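Local coordinates for haloacid dehalogenase (Pseudomonas aeruginosa, PDB 3UMC), which probably hydrolyses the carbon-halogen bond of L-2-haloacids, as a member of the haloacid dehalogenase-like hydrolase superfamily, at residues 84-96 and 106-118. Numbering follows the deposited sequence.
Sequences HLDQLHRQSLEAL and EALLQRITGFWHR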
ATOM      1  N   HIS A  84      10.290  14.491   3.897  1.00 33.23           N
ATOM      2  CA  HIS A  84       9.453  13.483   4.497  1.00 32.34           C
ATOM      3  C   HIS A  84       9.834  13.287   5.965  1.00 31.42           C
ATOM      4  O   HIS A  84      10.863  13.830   6.425  1.00 30.65           O
ATOM      5  CB  HIS A  84       9.400  12.176   3.673  1.00 32.25           C
ATOM      6  CG  HIS A  84      10.707  11.484   3.462  1.00 32.76           C
ATOM      7  ND1 HIS A  84      11.619  11.278   4.470  1.00 33.22           N
ATOM      8  CD2 HIS A  84      11.221  10.883   2.355  1.00 34.57           C
ATOM      9  CE1 HIS A  84      12.657  10.615   3.986  1.00 38.78           C
ATOM     10  NE2 HIS A  84      12.438  10.361   2.704  1.00 36.52           N
ATOM     11  N   LEU A  85       9.023  12.506   6.693  1.00 29.29           N
ATOM     12  CA  LEU A  85       9.146  12.452   8.146  1.00 27.77           C
ATOM     13  C   LEU A  85      10.486  11.911   8.613  1.00 28.44           C
ATOM     14  O   LEU A  85      11.011  12.413   9.608  1.00 27.58           O
ATOM     15  CB  LEU A  85       7.991  11.682   8.782  1.00 26.63           C
ATOM     16  CG  LEU A  85       7.890  11.738  10.305  1.00 25.30           C
ATOM     17  CD1 LEU A  85       7.518  13.141  10.721  1.00 21.93           C
ATOM     18  CD2 LEU A  85       6.862  10.694  10.921  1.00 24.69           C
ATOM     19  N   ASP A  86      11.046  10.902   7.927  1.00 29.88           N
ATOM     20  CA  ASP A  86      12.412  10.430   8.232  1.00 31.58           C
ATOM     21  C   ASP A  86      13.451  11.569   8.223  1.00 32.92           C
ATOM     22  O   ASP A  86      14.298  11.651   9.111  1.00 32.82           O
ATOM     23  CB  ASP A  86      12.856   9.314   7.257  1.00 32.63           C
ATOM     24  CG  ASP A  86      12.867   7.907   7.901  1.00 34.22           C
ATOM     25  OD1 ASP A  86      13.097   7.776   9.121  1.00 35.05           O
ATOM     26  OD2 ASP A  86      12.671   6.907   7.157  1.00 43.01           O
ATOM     27  N   GLN A  87      13.345  12.481   7.258  1.00 34.20           N
ATOM     28  CA  GLN A  87      14.265  13.629   7.194  1.00 35.29           C
ATOM     29  C   GLN A  87      14.032  14.597   8.322  1.00 35.57           C
ATOM     30  O   GLN A  87      14.998  15.133   8.879  1.00 35.62           O
ATOM     31  CB  GLN A  87      14.148  14.381   5.847  1.00 35.96           C
ATOM     32  CG  GLN A  87      14.487  13.497   4.600  1.00 37.53           C
ATOM     33  CD  GLN A  87      14.040  14.104   3.269  1.00 40.00           C
ATOM     34  OE1 GLN A  87      12.850  14.181   2.960  1.00 38.46           O
ATOM     35  NE2 GLN A  87      15.013  14.556   2.477  1.00 44.63           N
ATOM     36  N   LEU A  88      12.765  14.859   8.655  1.00 35.27           N
ATOM     37  CA  LEU A  88      12.479  15.766   9.754  1.00 35.37           C
ATOM     38  C   LEU A  88      12.902  15.134  11.065  1.00 35.59           C
ATOM     39  O   LEU A  88      13.418  15.830  11.948  1.00 36.32           O
ATOM     40  CB  LEU A  88      11.024  16.198   9.783  1.00 35.40           C
ATOM     41  CG  LEU A  88      10.431  16.918   8.545  1.00 37.01           C
ATOM     42  CD1 LEU A  88       8.918  17.072   8.713  1.00 33.25           C
ATOM     43  CD2 LEU A  88      11.080  18.312   8.208  1.00 34.20           C
ATOM     44  N   HIS A  89      12.751  13.823  11.208  1.00 35.68           N
ATOM     45  CA  HIS A  89      13.290  13.163  12.386  1.00 36.11           C
ATOM     46  C   HIS A  89      14.818  13.307  12.488  1.00 38.29           C
ATOM     47  O   HIS A  89      15.356  13.501  13.587  1.00 36.82           O
ATOM     48  CB  HIS A  89      12.909  11.678  12.460  1.00 35.25           C
ATOM     49  CG  HIS A  89      11.472  11.444  12.829  1.00 34.09           C
ATOM     50  ND1 HIS A  89      10.877  10.200  12.778  1.00 30.05           N
ATOM     51  CD2 HIS A  89      10.508  12.305  13.220  1.00 29.01           C
ATOM     52  CE1 HIS A  89       9.624  10.303  13.164  1.00 26.08           C
ATOM     53  NE2 HIS A  89       9.377  11.566  13.444  1.00 27.16           N
ATOM     54  N   ARG A  90      15.494  13.178  11.348  1.00 40.48           N
ATOM     55  CA  ARG A  90      16.957  13.328  11.301  1.00 42.92           C
ATOM     56  C   ARG A  90      17.426  14.728  11.713  1.00 43.23           C
ATOM     57  O   ARG A  90      18.233  14.854  12.605  1.00 42.48           O
ATOM     58  CB  ARG A  90      17.511  12.984   9.909  1.00 43.37           C
ATOM     59  CG  ARG A  90      18.965  13.482   9.616  1.00 46.18           C
ATOM     60  CD  ARG A  90      19.951  13.128  10.734  1.00 50.62           C
ATOM     61  NE  ARG A  90      20.575  11.822  10.537  1.00 54.28           N
ATOM     62  CZ  ARG A  90      21.666  11.591   9.795  1.00 54.87           C
ATOM     63  NH1 ARG A  90      22.289  12.569   9.144  1.00 54.65           N
ATOM     64  NH2 ARG A  90      22.133  10.353   9.706  1.00 55.30           N
ATOM     65  N   GLN A  91      16.921  15.742  11.021  1.00 44.74           N
ATOM     66  CA  GLN A  91      17.150  17.141  11.346  1.00 45.92           C
ATOM     67  C   GLN A  91      16.957  17.365  12.834  1.00 45.84           C
ATOM     68  O   GLN A  91      17.889  17.703  13.528  1.00 46.46           O
ATOM     69  CB  GLN A  91      16.177  18.067  10.590  1.00 46.38           C
ATOM     70  CG  GLN A  91      16.539  18.389   9.157  1.00 49.16           C
ATOM     71  CD  GLN A  91      15.890  19.693   8.674  1.00 54.53           C
ATOM     72  OE1 GLN A  91      16.586  20.589   8.142  1.00 56.51           O
ATOM     73  NE2 GLN A  91      14.562  19.824   8.880  1.00 54.48           N
ATOM     74  N   SER A  92      15.735  17.185  13.314  1.00 45.41           N
ATOM     75  CA  SER A  92      15.404  17.509  14.702  1.00 44.94           C
ATOM     76  C   SER A  92      16.323  16.807  15.699  1.00 44.52           C
ATOM     77  O   SER A  92      16.667  17.400  16.709  1.00 43.98           O
ATOM     78  CB  SER A  92      13.942  17.161  15.015  1.00 44.49           C
ATOM     79  OG  SER A  92      13.742  15.766  14.891  1.00 44.34           O
ATOM     80  N   LEU A  93      16.711  15.568  15.414  1.00 44.59           N
ATOM     81  CA  LEU A  93      17.648  14.850  16.264  1.00 46.22           C
ATOM     82  C   LEU A  93      19.037  15.558  16.338  1.00 48.55           C
ATOM     83  O   LEU A  93      19.644  15.621  17.417  1.00 48.22           O
ATOM     84  CB  LEU A  93      17.827  13.411  15.798  1.00 45.47           C
ATOM     85  CG  LEU A  93      18.855  12.564  16.564  1.00 44.80           C
ATOM     86  CD1 LEU A  93      18.566  12.515  18.034  1.00 43.73           C
ATOM     87  CD2 LEU A  93      18.893  11.159  16.030  1.00 44.74           C
ATOM     88  N   GLU A  94      19.536  16.057  15.200  1.00 50.15           N
ATOM     89  CA  GLU A  94      20.819  16.779  15.181  1.00 52.06           C
ATOM     90  C   GLU A  94      20.699  18.032  16.063  1.00 53.13           C
ATOM     91  O   GLU A  94      21.541  18.274  16.924  1.00 53.30           O
ATOM     92  CB  GLU A  94      21.264  17.146  13.752  1.00 52.19           C
ATOM     93  CG  GLU A  94      21.964  16.014  12.956  1.00 53.54           C
ATOM     94  CD  GLU A  94      22.286  16.411  11.479  1.00 55.75           C
ATOM     95  OE1 GLU A  94      22.133  17.612  11.116  1.00 55.04           O
ATOM     96  OE2 GLU A  94      22.694  15.517  10.689  1.00 55.77           O
ATOM     97  N   ALA A  95      19.620  18.782  15.880  1.00 54.66           N
ATOM     98  CA  ALA A  95      19.448  20.047  16.568  1.00 55.84           C
ATOM     99  C   ALA A  95      19.530  19.891  18.063  1.00 57.43           C
ATOM    100  O   ALA A  95      20.035  20.798  18.752  1.00 58.62           O
ATOM    101  CB  ALA A  95      18.161  20.689  16.186  1.00 55.77           C
ATOM    102  N   LEU A  96      19.061  18.771  18.602  1.00 58.58           N
ATOM    103  CA  LEU A  96      19.056  18.672  20.060  1.00 59.61           C
ATOM    104  C   LEU A  96      20.100  17.707  20.639  1.00 60.00           C
ATOM    105  O   LEU A  96      20.316  17.681  21.848  1.00 59.83           O
ATOM    106  CB  LEU A  96      17.625  18.477  20.604  1.00 59.91           C
ATOM    107  CG  LEU A  96      16.802  17.210  20.343  1.00 61.13           C
ATOM    108  CD1 LEU A  96      17.149  16.098  21.347  1.00 60.67           C
ATOM    109  CD2 LEU A  96      15.316  17.517  20.416  1.00 59.29           C
ATOM    110  N   GLU A 106      27.773   9.856  12.224  1.00 67.48           N
ATOM    111  CA  GLU A 106      26.753   9.473  11.253  1.00 66.88           C
ATOM    112  C   GLU A 106      26.142   8.086  11.456  1.00 65.87           C
ATOM    113  O   GLU A 106      24.944   7.909  11.279  1.00 66.15           O
ATOM    114  CB  GLU A 106      27.300   9.586   9.831  1.00 67.05           C
ATOM    115  CG  GLU A 106      26.869  10.883   9.129  1.00 67.46           C
ATOM    116  CD  GLU A 106      25.446  10.824   8.575  1.00 68.13           C
ATOM    117  OE1 GLU A 106      24.847   9.716   8.484  1.00 67.56           O
ATOM    118  OE2 GLU A 106      24.929  11.903   8.222  1.00 68.24           O
ATOM    119  N   ALA A 107      26.945   7.105  11.825  1.00 64.69           N
ATOM    120  CA  ALA A 107      26.402   5.778  12.083  1.00 63.70           C
ATOM    121  C   ALA A 107      25.400   5.795  13.249  1.00 62.70           C
ATOM    122  O   ALA A 107      24.439   5.028  13.253  1.00 62.75           O
ATOM    123  CB  ALA A 107      27.515   4.774  12.342  1.00 63.64           C
ATOM    124  N   LEU A 108      25.622   6.666  14.231  1.00 61.36           N
ATOM    125  CA  LEU A 108      24.718   6.766  15.374  1.00 59.95           C
ATOM    126  C   LEU A 108      23.499   7.607  15.049  1.00 58.60           C
ATOM    127  O   LEU A 108      22.396   7.255  15.447  1.00 58.88           O
ATOM    128  CB  LEU A 108      25.427   7.299  16.627  1.00 60.06           C
ATOM    129  CG  LEU A 108      25.832   6.232  17.675  1.00 60.64           C
ATOM    130  CD1 LEU A 108      24.676   5.907  18.605  1.00 60.92           C
ATOM    131  CD2 LEU A 108      26.354   4.947  17.037  1.00 60.43           C
ATOM    132  N   LEU A 109      23.677   8.711  14.340  1.00 56.57           N
ATOM    133  CA  LEU A 109      22.535   9.517  13.953  1.00 55.62           C
ATOM    134  C   LEU A 109      21.538   8.680  13.114  1.00 54.18           C
ATOM    135  O   LEU A 109      20.321   8.828  13.242  1.00 53.90           O
ATOM    136  CB  LEU A 109      22.960  10.756  13.168  1.00 55.57           C
ATOM    137  CG  LEU A 109      23.636  11.899  13.925  1.00 57.02           C
ATOM    138  CD1 LEU A 109      24.260  12.893  12.913  1.00 58.04           C
ATOM    139  CD2 LEU A 109      22.672  12.622  14.876  1.00 57.96           C
ATOM    140  N   GLN A 110      22.058   7.809  12.261  1.00 52.48           N
ATOM    141  CA  GLN A 110      21.214   7.002  11.395  1.00 51.30           C
ATOM    142  C   GLN A 110      20.478   5.994  12.235  1.00 49.25           C
ATOM    143  O   GLN A 110      19.285   5.787  12.055  1.00 48.89           O
ATOM    144  CB  GLN A 110      22.032   6.304  10.307  1.00 51.62           C
ATOM    145  CG  GLN A 110      22.452   7.271   9.228  1.00 53.67           C
ATOM    146  CD  GLN A 110      23.210   6.625   8.094  1.00 56.57           C
ATOM    147  OE1 GLN A 110      23.272   5.391   7.976  1.00 58.09           O
ATOM    148  NE2 GLN A 110      23.800   7.461   7.242  1.00 56.61           N
ATOM    149  N   ARG A 111      21.206   5.395  13.162  1.00 46.79           N
ATOM    150  CA  ARG A 111      20.663   4.413  14.056  1.00 45.44           C
ATOM    151  C   ARG A 111      19.538   4.996  14.926  1.00 43.11           C
ATOM    152  O   ARG A 111      18.484   4.392  15.055  1.00 42.59           O
ATOM    153  CB  ARG A 111      21.775   3.878  14.939  1.00 45.59           C
ATOM    154  CG  ARG A 111      21.378   2.666  15.691  1.00 48.40           C
ATOM    155  CD  ARG A 111      22.277   2.481  16.890  1.00 52.03           C
ATOM    156  NE  ARG A 111      21.907   1.281  17.619  1.00 54.40           N
ATOM    157  CZ  ARG A 111      22.691   0.659  18.491  1.00 57.21           C
ATOM    158  NH1 ARG A 111      23.916   1.116  18.755  1.00 57.74           N
ATOM    159  NH2 ARG A 111      22.242  -0.431  19.102  1.00 57.92           N
ATOM    160  N   ILE A 112      19.764   6.167  15.502  1.00 40.24           N
ATOM    161  CA  ILE A 112      18.799   6.750  16.422  1.00 38.80           C
ATOM    162  C   ILE A 112      17.521   7.200  15.689  1.00 37.06           C
ATOM    163  O   ILE A 112      16.446   6.955  16.157  1.00 36.03           O
ATOM    164  CB  ILE A 112      19.434   7.912  17.243  1.00 38.83           C
ATOM    165  CG1 ILE A 112      20.558   7.369  18.160  1.00 39.99           C
ATOM    166  CG2 ILE A 112      18.407   8.663  18.078  1.00 34.87           C
ATOM    167  CD1 ILE A 112      21.588   8.456  18.529  1.00 41.07           C
ATOM    168  N   THR A 113      17.683   7.855  14.554  1.00 35.26           N
ATOM    169  CA  THR A 113      16.598   8.198  13.667  1.00 34.74           C
ATOM    170  C   THR A 113      15.687   7.031  13.279  1.00 33.65           C
ATOM    171  O   THR A 113      14.489   7.244  13.040  1.00 34.23           O
ATOM    172  CB  THR A 113      17.171   8.835  12.415  1.00 34.79           C
ATOM    173  OG1 THR A 113      17.750  10.074  12.806  1.00 34.78           O
ATOM    174  CG2 THR A 113      16.097   9.098  11.366  1.00 34.98           C
ATOM    175  N   GLY A 114      16.253   5.827  13.210  1.00 31.41           N
ATOM    176  CA  GLY A 114      15.543   4.614  12.815  1.00 30.08           C
ATOM    177  C   GLY A 114      14.838   3.944  13.998  1.00 28.85           C
ATOM    178  O   GLY A 114      14.211   2.875  13.873  1.00 28.45           O
ATOM    179  N   PHE A 115      14.976   4.555  15.167  1.00 26.85           N
ATOM    180  CA  PHE A 115      14.231   4.161  16.364  1.00 26.20           C
ATOM    181  C   PHE A 115      12.729   4.182  16.126  1.00 24.08           C
ATOM    182  O   PHE A 115      12.008   3.336  16.606  1.00 22.75           O
ATOM    183  CB  PHE A 115      14.533   5.151  17.489  1.00 26.38           C
ATOM    184  CG  PHE A 115      15.799   4.857  18.249  1.00 29.21           C
ATOM    185  CD1 PHE A 115      16.714   3.894  17.817  1.00 30.51           C
ATOM    186  CD2 PHE A 115      16.078   5.554  19.438  1.00 33.70           C
ATOM    187  CE1 PHE A 115      17.873   3.630  18.551  1.00 32.27           C
ATOM    188  CE2 PHE A 115      17.269   5.282  20.177  1.00 31.34           C
ATOM    189  CZ  PHE A 115      18.132   4.322  19.724  1.00 30.83           C
ATOM    190  N   TRP A 116      12.304   5.180  15.379  1.00 23.04           N
ATOM    191  CA  TRP A 116      10.916   5.344  15.024  1.00 23.04           C
ATOM    192  C   TRP A 116      10.426   4.283  14.078  1.00 22.98           C
ATOM    193  O   TRP A 116       9.289   4.332  13.752  1.00 23.95           O
ATOM    194  CB  TRP A 116      10.740   6.643  14.336  1.00 22.60           C
ATOM    195  CG  TRP A 116      10.972   7.766  15.171  1.00 23.36           C
ATOM    196  CD1 TRP A 116      12.089   8.536  15.201  1.00 25.57           C
ATOM    197  CD2 TRP A 116      10.029   8.378  16.038  1.00 25.16           C
ATOM    198  NE1 TRP A 116      11.910   9.584  16.062  1.00 26.28           N
ATOM    199  CE2 TRP A 116      10.652   9.506  16.599  1.00 25.13           C
ATOM    200  CE3 TRP A 116       8.714   8.078  16.406  1.00 27.02           C
ATOM    201  CZ2 TRP A 116      10.021  10.333  17.540  1.00 26.76           C
ATOM    202  CZ3 TRP A 116       8.070   8.914  17.319  1.00 26.99           C
ATOM    203  CH2 TRP A 116       8.737  10.025  17.884  1.00 26.21           C
ATOM    204  N   HIS A 117      11.258   3.324  13.679  1.00 21.80           N
ATOM    205  CA  HIS A 117      10.906   2.355  12.690  1.00 22.28           C
ATOM    206  C   HIS A 117      10.523   1.054  13.346  1.00 22.81           C
ATOM    207  O   HIS A 117      10.004   0.144  12.698  1.00 21.21           O
ATOM    208  CB  HIS A 117      12.095   2.157  11.726  1.00 23.93           C
ATOM    209  CG  HIS A 117      12.343   3.322  10.794  1.00 22.06           C
ATOM    210  ND1 HIS A 117      12.485   3.154   9.432  1.00 23.17           N
ATOM    211  CD2 HIS A 117      12.485   4.645  11.020  1.00 24.90           C
ATOM    212  CE1 HIS A 117      12.694   4.327   8.858  1.00 24.96           C
ATOM    213  NE2 HIS A 117      12.697   5.255   9.798  1.00 27.52           N
ATOM    214  N   ARG A 118      10.707   0.977  14.670  1.00 23.36           N
ATOM    215  CA  ARG A 118      10.442  -0.256  15.400  1.00 23.61           C
ATOM    216  C   ARG A 118       9.587   0.123  16.580  1.00 23.24           C
ATOM    217  O   ARG A 118      10.114   0.636  17.572  1.00 22.84           O
ATOM    218  CB  ARG A 118      11.765  -0.859  15.850  1.00 25.00           C
ATOM    219  CG  ARG A 118      12.591  -1.426  14.662  1.00 32.17           C
ATOM    220  CD  ARG A 118      13.903  -2.156  15.082  1.00 37.73           C
ATOM    221  NE  ARG A 118      14.791  -1.184  15.697  1.00 41.30           N
ATOM    222  CZ  ARG A 118      15.478  -0.252  15.039  1.00 47.32           C
ATOM    223  NH1 ARG A 118      15.433  -0.153  13.709  1.00 50.10           N
ATOM    224  NH2 ARG A 118      16.232   0.590  15.719  1.00 50.63           N
TER
HETATM  225  O   HOH W   1      12.538   8.403  11.641  1.00 22.96           O
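His117 NE2 donates to Asp86 OD1 over 2.6 Å. The bond is nearly straight (170°), lies in the imidazole plane and uses the syn lone pair of OD1. Next to it, the His89 ring stacks face-to-face on the five-membered ring of Trp116, with centroids 3.7 Å apart and planes at 26°. A water links the two pairs. It donates to Asp86 OD1 and Thr113 O and is hydrogen-bonded to His89 ND1. Farther along, Arg90 forms a two-pronged salt bridge with Glu106: NH1 donates to OE2 (2.9 Å) and NH2 to OE1 (3.0 Å). Both nitrogens meet the carboxylate from above its plane. Arg90 gets there by bending at chi2 (49°) and chi3, and Leu109 CB covers one guanidinium face. Gln110 NE2 also donates a hydrogen bond to Glu106 OE1, from the face opposite Arg90 NH2. The helical segments 85-96 and 106-113 belong to the helical cap beside the Rossmann-like core of the HAD fold. Their axes approach to 9.6 Å, and Thr113 fits as a knob among Asp86, His89, Arg90 and Leu93. Leu93 CD2 packs tightly on Ile112 CG2, at 3.3 Å. In the second shell, Asp151 of helix 146-156 is hydrogen-bonded to His117 ND1, and Trp64 meets Trp116 edge-to-face.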